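Local coordinates for protein nitrophorin Cim l NP (Cimex lectularius, PDB 2IMQ) that carries nitric oxide on a heme in bed bug saliva and delivers it to the victim during feeding, where it widens the blood vessels, at residues A[19-24]-A[54-59]; A[24-29]-A[69-74]; A[63-68]-A[73-78]. One frame throughout, in Å; residues are numbered along the deposited sequence.

Contact 1 of 3, residues A[19-24]-A[54-59]. With HEM (protoporphyrin IX containing Fe), chain B.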
# COMPACT_ATOMS: atom_id res chain seq x y z
N GLU A 19 -5.52 -15.29 2.86
CA GLU A 19 -4.75 -15.95 1.80
C GLU A 19 -3.25 -15.94 2.06
O GLU A 19 -2.69 -14.93 2.44
CB GLU A 19 -5.04 -15.42 0.41
CG GLU A 19 -5.53 -16.52 -0.54
CD GLU A 19 -4.64 -16.67 -1.74
OE1 GLU A 19 -4.51 -17.79 -2.27
OE2 GLU A 19 -4.03 -15.65 -2.14
N ARG A 20 -2.61 -17.09 1.84
CA ARG A 20 -1.16 -17.17 1.84
C ARG A 20 -0.51 -16.38 0.73
O ARG A 20 -1.09 -16.14 -0.31
CB ARG A 20 -0.72 -18.62 1.70
CG ARG A 20 -1.01 -19.26 0.37
CD ARG A 20 -0.54 -20.69 0.31
NE ARG A 20 -0.91 -21.36 -0.93
CZ ARG A 20 -0.69 -22.66 -1.17
NH1 ARG A 20 -0.09 -23.43 -0.27
NH2 ARG A 20 -1.07 -23.20 -2.33
N ALA A 21 0.72 -15.95 0.95
CA ALA A 21 1.47 -15.31 -0.11
C ALA A 21 1.55 -16.22 -1.31
O ALA A 21 1.76 -17.46 -1.18
CB ALA A 21 2.85 -14.93 0.34
N PRO A 22 1.43 -15.65 -2.51
CA PRO A 22 1.64 -16.42 -3.72
C PRO A 22 3.11 -16.77 -3.84
O PRO A 22 3.96 -16.22 -3.15
CB PRO A 22 1.17 -15.48 -4.83
CG PRO A 22 1.27 -14.16 -4.29
CD PRO A 22 1.11 -14.24 -2.80
N THR A 23 3.40 -17.73 -4.70
CA THR A 23 4.76 -18.19 -4.89
C THR A 23 5.37 -17.50 -6.12
O THR A 23 6.59 -17.42 -6.20
CB THR A 23 4.76 -19.74 -4.99
OG1 THR A 23 6.08 -20.26 -4.80
CG2 THR A 23 4.29 -20.24 -6.31
N ASN A 24 4.53 -16.98 -7.03
CA ASN A 24 4.99 -16.21 -8.18
C ASN A 24 5.02 -14.70 -7.85
O ASN A 24 4.00 -14.04 -7.83
CB ASN A 24 4.23 -16.61 -9.48
CG ASN A 24 3.02 -15.77 -9.83
OD1 ASN A 24 1.93 -16.02 -9.35
ND2 ASN A 24 3.23 -14.73 -10.66
N PRO A 54 -1.75 -20.82 10.41
CA PRO A 54 -1.45 -21.55 9.19
C PRO A 54 0.04 -21.92 9.00
O PRO A 54 0.36 -22.74 8.13
CB PRO A 54 -1.91 -20.59 8.08
CG PRO A 54 -2.82 -19.65 8.74
CD PRO A 54 -2.30 -19.48 10.12
N GLN A 55 0.92 -21.32 9.80
CA GLN A 55 2.37 -21.44 9.63
C GLN A 55 2.78 -21.16 8.19
O GLN A 55 3.32 -22.00 7.49
CB GLN A 55 2.88 -22.80 10.12
CG GLN A 55 2.76 -22.95 11.64
CD GLN A 55 3.60 -21.92 12.38
OE1 GLN A 55 3.08 -21.15 13.21
NE2 GLN A 55 4.90 -21.88 12.06
N GLN A 56 2.47 -19.95 7.74
CA GLN A 56 2.83 -19.53 6.39
C GLN A 56 4.01 -18.49 6.42
O GLN A 56 4.66 -18.21 5.43
CB GLN A 56 1.57 -19.03 5.66
CG GLN A 56 1.65 -19.21 4.15
CD GLN A 56 2.36 -18.04 3.46
OE1 GLN A 56 3.02 -18.23 2.45
NE2 GLN A 56 2.22 -16.84 4.02
N GLY A 57 4.23 -17.93 7.59
CA GLY A 57 5.40 -17.08 7.81
C GLY A 57 6.67 -17.66 7.23
O GLY A 57 7.37 -16.96 6.46
N PRO A 58 7.06 -18.89 7.60
CA PRO A 58 8.26 -19.48 7.03
C PRO A 58 8.37 -19.44 5.50
O PRO A 58 9.46 -19.13 5.00
CB PRO A 58 8.23 -20.93 7.56
CG PRO A 58 7.57 -20.81 8.85
CD PRO A 58 6.47 -19.73 8.66
N ALA A 59 7.28 -19.73 4.76
CA ALA A 59 7.35 -19.71 3.28
C ALA A 59 7.49 -18.29 2.75
O ALA A 59 8.16 -18.07 1.76
CB ALA A 59 6.14 -20.38 2.61
CHA HEM B . 6.61 -12.24 6.44
CHB HEM B . 4.18 -11.02 2.42
CHC HEM B . 0.42 -13.63 3.93
CHD HEM B . 2.63 -14.60 8.04
C1A HEM B . 6.32 -11.71 5.22
C2A HEM B . 7.21 -10.92 4.39
C3A HEM B . 6.49 -10.56 3.29
C4A HEM B . 5.18 -11.14 3.39
CMA HEM B . 7.01 -9.75 2.12
CAA HEM B . 8.68 -10.54 4.68
CBA HEM B . 9.48 -11.62 3.91
CGA HEM B . 10.98 -11.47 4.14
O1A HEM B . 11.46 -11.89 5.19
O2A HEM B . 11.71 -10.98 3.23
C1B HEM B . 2.97 -11.64 2.49
C2B HEM B . 1.96 -11.58 1.47
C3B HEM B . 0.91 -12.29 1.86
C4B HEM B . 1.24 -12.85 3.15
CMB HEM B . 2.25 -10.78 0.25
CAB HEM B . -0.42 -12.53 1.16
CBB HEM B . -0.54 -12.36 -0.16
C1C HEM B . 0.65 -14.18 5.15
C2C HEM B . -0.26 -14.95 5.95
C3C HEM B . 0.39 -15.27 7.07
C4C HEM B . 1.66 -14.60 7.06
CMC HEM B . -1.63 -15.49 5.52
CAC HEM B . -0.13 -16.11 8.22
CBC HEM B . -1.22 -15.77 8.90
C1D HEM B . 3.87 -14.01 7.99
C2D HEM B . 4.80 -14.00 9.10
C3D HEM B . 6.02 -13.31 8.60
C4D HEM B . 5.75 -12.92 7.24
CMD HEM B . 4.59 -14.62 10.48
CAD HEM B . 7.27 -13.06 9.46
CBD HEM B . 7.91 -14.43 9.68
CGD HEM B . 9.30 -14.28 10.21
O1D HEM B . 9.94 -15.36 10.44
O2D HEM B . 9.73 -13.11 10.39
NA HEM B . 5.10 -11.85 4.58
NB HEM B . 2.50 -12.40 3.52
NC HEM B . 1.79 -13.96 5.87
ND HEM B . 4.47 -13.34 6.92
FE HEM B . 3.51 -13.02 5.17
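Arg20 and Gln56 bring together the loop 19-24 and the start of helix 57-70, their CA atoms 6.5 Å apart, with no hydrogen bond passing from 19-24 to 54-59. The touch is aliphatic: CB of Arg20 lies against CG of Gln56 at 3.5 Å, while the rest of the arginine runs extended and away, so that its charged end stays at the surface. In the conformer described, Gln56 has CG anti to the backbone N (chi1 -152°) and bends at CG, which swings the amide in beside Ala21, over the same face of the porphyrin. The amide points NE2 end-on at pyrrole C, 3.3 Å from heme C1C. Ala21 is small enough to approach the macrocycle directly, its CB 3.6 Å from heme C3B, and CD of Pro22 reaches the vinyl carbon CBB at the same distance. Gly57 CA passes 3.4 Å from heme C2D; glycine, with no side chain, lets the backbone come this close beside methyl CMD. Together these residues line the cysteine side of the heme pocket. Asp52 accepts hydrogen bonds from the backbone N of Gln56 and Gly57 where helix 57-70 begins; that helix carries the iron ligand Cys60, against which Ala21 packs, while Pro22 rests on Trp14 of strand 6-17.

Contact 2 of 3, residues A[24-29]-A[69-74]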
# COMPACT_ATOMS: atom_id res chain seq x y z
N ASN A 24 4.53 -16.98 -7.03
CA ASN A 24 4.99 -16.21 -8.18
C ASN A 24 5.02 -14.70 -7.85
O ASN A 24 4.00 -14.04 -7.83
CB ASN A 24 4.23 -16.61 -9.48
CG ASN A 24 3.02 -15.77 -9.83
OD1 ASN A 24 1.93 -16.02 -9.35
ND2 ASN A 24 3.23 -14.73 -10.66
N LEU A 25 6.20 -14.20 -7.53
CA LEU A 25 6.34 -12.90 -6.84
C LEU A 25 6.91 -11.83 -7.72
O LEU A 25 6.78 -10.65 -7.43
CB LEU A 25 7.19 -13.08 -5.60
CG LEU A 25 6.67 -13.99 -4.48
CD1 LEU A 25 7.73 -14.10 -3.41
CD2 LEU A 25 5.35 -13.49 -3.89
N GLU A 26 7.59 -12.20 -8.79
CA GLU A 26 8.15 -11.21 -9.68
C GLU A 26 7.09 -10.29 -10.25
O GLU A 26 7.28 -9.09 -10.30
CB GLU A 26 8.94 -11.86 -10.84
CG GLU A 26 10.28 -12.41 -10.43
CD GLU A 26 11.25 -12.57 -11.58
OE1 GLU A 26 10.77 -12.61 -12.72
OE2 GLU A 26 12.49 -12.62 -11.35
N GLU A 27 5.98 -10.85 -10.69
CA GLU A 27 4.92 -10.06 -11.21
C GLU A 27 4.33 -9.12 -10.12
O GLU A 27 4.08 -7.94 -10.39
CB GLU A 27 3.83 -10.96 -11.74
CG GLU A 27 2.69 -10.24 -12.41
CD GLU A 27 1.63 -11.18 -12.97
OE1 GLU A 27 0.69 -10.68 -13.59
OE2 GLU A 27 1.73 -12.41 -12.79
N LEU A 28 4.12 -9.66 -8.93
CA LEU A 28 3.56 -8.92 -7.81
C LEU A 28 4.38 -7.68 -7.50
O LEU A 28 3.84 -6.64 -7.15
CB LEU A 28 3.50 -9.85 -6.59
CG LEU A 28 2.77 -9.25 -5.41
CD1 LEU A 28 1.29 -9.17 -5.62
CD2 LEU A 28 3.06 -9.99 -4.14
N LEU A 29 5.70 -7.78 -7.66
CA LEU A 29 6.60 -6.70 -7.30
C LEU A 29 7.03 -5.86 -8.49
O LEU A 29 7.77 -4.90 -8.35
CB LEU A 29 7.84 -7.25 -6.59
CG LEU A 29 7.56 -8.17 -5.43
CD1 LEU A 29 8.86 -8.73 -4.94
CD2 LEU A 29 6.85 -7.50 -4.38
N THR A 69 17.21 -11.39 -2.56
CA THR A 69 18.64 -11.37 -2.26
C THR A 69 19.50 -11.52 -3.49
O THR A 69 20.43 -10.77 -3.67
CB THR A 69 18.98 -12.44 -1.23
OG1 THR A 69 18.34 -12.11 0.00
CG2 THR A 69 20.45 -12.45 -0.87
N SER A 70 19.14 -12.45 -4.36
CA SER A 70 19.82 -12.64 -5.66
C SER A 70 19.84 -11.37 -6.52
O SER A 70 20.76 -11.16 -7.30
CB SER A 70 19.22 -13.82 -6.45
OG SER A 70 17.89 -13.61 -6.88
N LYS A 71 18.84 -10.50 -6.36
CA LYS A 71 18.75 -9.27 -7.12
C LYS A 71 19.42 -8.07 -6.47
O LYS A 71 19.39 -6.98 -7.01
CB LYS A 71 17.28 -8.97 -7.45
CG LYS A 71 16.64 -9.99 -8.41
CD LYS A 71 15.14 -10.03 -8.36
CE LYS A 71 14.48 -9.74 -9.71
NZ LYS A 71 14.47 -10.79 -10.74
N GLY A 72 20.00 -8.27 -5.29
CA GLY A 72 20.77 -7.26 -4.61
C GLY A 72 20.05 -6.48 -3.55
O GLY A 72 20.56 -5.48 -3.07
N TYR A 73 18.87 -6.95 -3.15
CA TYR A 73 18.13 -6.25 -2.10
C TYR A 73 18.45 -6.68 -0.69
O TYR A 73 18.73 -7.85 -0.42
CB TYR A 73 16.62 -6.46 -2.30
CG TYR A 73 16.09 -5.84 -3.56
CD1 TYR A 73 15.98 -6.56 -4.72
CD2 TYR A 73 15.74 -4.49 -3.61
CE1 TYR A 73 15.53 -6.00 -5.87
CE2 TYR A 73 15.34 -3.89 -4.79
CZ TYR A 73 15.19 -4.65 -5.92
OH TYR A 73 14.76 -4.12 -7.10
N THR A 74 18.37 -5.71 0.22
CA THR A 74 18.43 -5.93 1.61
C THR A 74 17.00 -5.65 2.17
O THR A 74 16.44 -4.63 1.88
CB THR A 74 19.44 -4.90 2.20
OG1 THR A 74 20.78 -5.27 1.81
CG2 THR A 74 19.46 -4.94 3.70
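Glu26 and Lys71 join the two segments through a salt bridge, with Lys71 NZ giving a hydrogen bond to Glu26 OE2 at 2.8 Å. The ammonium group does not lie in the carboxylate plane but comes from above it, 43° out. The lysine chain sets out toward 24-29 and bends at its last two torsions (chi4 76°), bringing NZ to the oxygen. Long, flexible side chains suit this place, since the nearest CA atoms, those of Glu26 and Lys71, are 11.1 Å apart. A weak hydrogen bond runs from Asn24 ND2 to Glu27 OE2, and Glu27 OE1 is also held by Asn265.

Lys71 follows directly on helix 57-70, which closes with a Schellman motif: Gly72 takes a positive phi of 97°, a conformation glycine adopts readily because it has no CB to press on the preceding carbonyl, and its N bonds back to Thr69 O at 3.0 Å. The chain then enters strand 73-80, the edge of the six-stranded sheet in this DNase I-like fold.

Around the surface ion pair the packing is apolar. Glu26 touches Leu67 and Lys71 touches Leu31. Deeper down, Leu25, just before helix 26-29, meets Phe64 and Leu67 of helix 57-70, while Leu28 packs on Val12 and Leu29 on Val12 and Val42.

Contact 3 of 3, residues A[63-68]-A[73-78]. With HEM (protoporphyrin IX containing Fe), chain B.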
# COMPACT_ATOMS: atom_id res chain seq x y z
N ASN A 63 10.62 -17.49 0.36
CA ASN A 63 10.40 -17.14 -1.05
C ASN A 63 10.72 -15.71 -1.40
O ASN A 63 11.28 -15.42 -2.45
CB ASN A 63 8.99 -17.49 -1.50
CG ASN A 63 8.67 -18.99 -1.31
OD1 ASN A 63 9.56 -19.80 -1.26
ND2 ASN A 63 7.40 -19.32 -1.18
N PHE A 64 10.37 -14.79 -0.50
CA PHE A 64 10.76 -13.41 -0.74
C PHE A 64 12.26 -13.25 -0.67
O PHE A 64 12.86 -12.62 -1.57
CB PHE A 64 10.07 -12.42 0.22
CG PHE A 64 8.70 -12.04 -0.23
CD1 PHE A 64 7.59 -12.75 0.22
CD2 PHE A 64 8.53 -11.00 -1.12
CE1 PHE A 64 6.32 -12.37 -0.19
CE2 PHE A 64 7.25 -10.61 -1.57
CZ PHE A 64 6.17 -11.31 -1.10
N GLN A 65 12.88 -13.87 0.34
CA GLN A 65 14.34 -13.69 0.51
C GLN A 65 15.09 -14.40 -0.63
O GLN A 65 16.01 -13.83 -1.18
CB GLN A 65 14.82 -14.13 1.92
CG GLN A 65 14.07 -13.57 3.11
CD GLN A 65 14.49 -12.23 3.68
OE1 GLN A 65 14.62 -11.23 2.97
NE2 GLN A 65 14.61 -12.19 5.03
N SER A 66 14.65 -15.58 -1.05
CA SER A 66 15.20 -16.25 -2.23
C SER A 66 15.21 -15.37 -3.48
O SER A 66 16.25 -15.25 -4.14
CB SER A 66 14.43 -17.57 -2.55
OG SER A 66 14.64 -18.51 -1.50
N LEU A 67 14.09 -14.74 -3.82
CA LEU A 67 14.02 -13.94 -5.04
C LEU A 67 14.83 -12.65 -4.90
O LEU A 67 15.56 -12.26 -5.82
CB LEU A 67 12.57 -13.64 -5.39
CG LEU A 67 12.43 -12.53 -6.44
CD1 LEU A 67 12.93 -13.01 -7.80
CD2 LEU A 67 10.97 -12.02 -6.51
N LEU A 68 14.71 -11.99 -3.77
CA LEU A 68 15.20 -10.63 -3.67
C LEU A 68 16.68 -10.47 -3.35
O LEU A 68 17.33 -9.55 -3.85
CB LEU A 68 14.32 -9.81 -2.71
CG LEU A 68 12.88 -9.60 -3.24
CD1 LEU A 68 12.08 -8.96 -2.15
CD2 LEU A 68 12.85 -8.81 -4.56
N TYR A 73 18.87 -6.95 -3.15
CA TYR A 73 18.13 -6.25 -2.10
C TYR A 73 18.45 -6.68 -0.69
O TYR A 73 18.73 -7.85 -0.42
CB TYR A 73 16.62 -6.46 -2.30
CG TYR A 73 16.09 -5.84 -3.56
CD1 TYR A 73 15.98 -6.56 -4.72
CD2 TYR A 73 15.74 -4.49 -3.61
CE1 TYR A 73 15.53 -6.00 -5.87
CE2 TYR A 73 15.34 -3.89 -4.79
CZ TYR A 73 15.19 -4.65 -5.92
OH TYR A 73 14.76 -4.12 -7.10
N THR A 74 18.37 -5.71 0.22
CA THR A 74 18.43 -5.93 1.61
C THR A 74 17.00 -5.65 2.17
O THR A 74 16.44 -4.63 1.88
CB THR A 74 19.44 -4.90 2.20
OG1 THR A 74 20.78 -5.27 1.81
CG2 THR A 74 19.46 -4.94 3.70
N LYS A 75 16.51 -6.51 3.05
CA LYS A 75 15.24 -6.26 3.76
C LYS A 75 15.54 -5.30 4.92
O LYS A 75 16.28 -5.66 5.85
CB LYS A 75 14.63 -7.54 4.29
CG LYS A 75 13.40 -7.27 5.16
CD LYS A 75 12.81 -8.53 5.70
CE LYS A 75 13.62 -9.09 6.83
NZ LYS A 75 13.06 -10.38 7.24
N LEU A 76 15.09 -4.05 4.81
CA LEU A 76 15.25 -3.07 5.88
C LEU A 76 14.43 -3.44 7.09
O LEU A 76 14.87 -3.34 8.22
CB LEU A 76 14.94 -1.67 5.39
CG LEU A 76 15.86 -1.13 4.31
CD1 LEU A 76 15.57 0.30 3.97
CD2 LEU A 76 17.33 -1.30 4.70
N LYS A 77 13.18 -3.83 6.87
CA LYS A 77 12.32 -4.22 7.96
C LYS A 77 11.09 -4.98 7.44
O LYS A 77 10.55 -4.67 6.38
CB LYS A 77 11.80 -2.97 8.69
CG LYS A 77 11.12 -3.25 10.03
CD LYS A 77 12.12 -3.73 11.10
CE LYS A 77 11.40 -4.04 12.46
NZ LYS A 77 10.14 -4.85 12.45
N ASN A 78 10.67 -5.99 8.19
CA ASN A 78 9.30 -6.55 8.15
C ASN A 78 8.65 -6.32 9.47
O ASN A 78 9.28 -6.56 10.53
CB ASN A 78 9.32 -8.05 7.86
CG ASN A 78 7.99 -8.72 8.07
OD1 ASN A 78 7.75 -9.36 9.10
ND2 ASN A 78 7.08 -8.52 7.13
CHA HEM B . 6.61 -12.24 6.44
CHB HEM B . 4.18 -11.02 2.42
CHC HEM B . 0.42 -13.63 3.93
CHD HEM B . 2.63 -14.60 8.04
C1A HEM B . 6.32 -11.71 5.22
C2A HEM B . 7.21 -10.92 4.39
C3A HEM B . 6.49 -10.56 3.29
C4A HEM B . 5.18 -11.14 3.39
CMA HEM B . 7.01 -9.75 2.12
CAA HEM B . 8.68 -10.54 4.68
CBA HEM B . 9.48 -11.62 3.91
CGA HEM B . 10.98 -11.47 4.14
O1A HEM B . 11.46 -11.89 5.19
O2A HEM B . 11.71 -10.98 3.23
C1B HEM B . 2.97 -11.64 2.49
C2B HEM B . 1.96 -11.58 1.47
C3B HEM B . 0.91 -12.29 1.86
C4B HEM B . 1.24 -12.85 3.15
CMB HEM B . 2.25 -10.78 0.25
CAB HEM B . -0.42 -12.53 1.16
CBB HEM B . -0.54 -12.36 -0.16
C1C HEM B . 0.65 -14.18 5.15
C2C HEM B . -0.26 -14.95 5.95
C3C HEM B . 0.39 -15.27 7.07
C4C HEM B . 1.66 -14.60 7.06
CMC HEM B . -1.63 -15.49 5.52
CAC HEM B . -0.13 -16.11 8.22
CBC HEM B . -1.22 -15.77 8.90
C1D HEM B . 3.87 -14.01 7.99
C2D HEM B . 4.80 -14.00 9.10
C3D HEM B . 6.02 -13.31 8.60
C4D HEM B . 5.75 -12.92 7.24
CMD HEM B . 4.59 -14.62 10.48
CAD HEM B . 7.27 -13.06 9.46
CBD HEM B . 7.91 -14.43 9.68
CGD HEM B . 9.30 -14.28 10.21
O1D HEM B . 9.94 -15.36 10.44
O2D HEM B . 9.73 -13.11 10.39
NA HEM B . 5.10 -11.85 4.58
NB HEM B . 2.50 -12.40 3.52
NC HEM B . 1.79 -13.96 5.87
ND HEM B . 4.47 -13.34 6.92
FE HEM B . 3.51 -13.02 5.17
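Lys75 and Gln65 converge on the heme propionate of pyrrole A, one from strand 73-80 and the other from helix 57-70, in a helix-turn-strand unit whose strand edges the six-stranded sheet of this DNase I-like fold. Lys75 NZ donates a hydrogen bond to heme O1A at 3.0 Å; the lysine's positive charge suits the carboxylate. Its chain starts with CG anti to the backbone N (chi1 173°), runs straight to CD and bends there, which carries NZ to the propionate. Gln65 crosses it at about a right angle, its amide lying beside the same carboxylate. Phe64, one residue back on the helix, offers a ring face to the heme, with methyl CMA 3.4 Å above the plane and over the ring centre. On the strand, Asn78 ND2 comes 3.6 Å from heme CAA and is held by Thr87.

Further along, the unit is closed by the backbone bond from Tyr73 N to Leu68 O, 3.1 Å long. Tyr73 is buried, its OH satisfied by Pro37 O, while Leu68 lies between this ring and Leu29. Leu76 and Lys77 form a classic beta bulge opposite Val88. Leu68 CD2 comes 3.9 Å from Tyr73 CD1, off the ring centre, and Leu68 O meets the ring edge in its plane, 3.4 Å from the same CD1.

From the N terminus, the chain leaves strand 6-17 and enters the loop 19-24, which contact 1 later joins to 54-59, closing a loop that includes helix 26-29 and strand 39-46. Contact 2 opens at 24-29, sharing Asn24 with contact 1, and closes only at 69-74, so the two cross along the sequence. Contact 3 follows contact 1 in series and is far more local, folding helix 57-70 onto strand 73-80; it shares Tyr73 and Thr74 with contact 2. Helix 57-70 serves all three. Contacts 1 and 3 both meet the heme, with centres about 14 Å apart, whereas contact 2, about 7 Å from contact 3 between centres, joins helix 26-29 to the turn after helix 57-70.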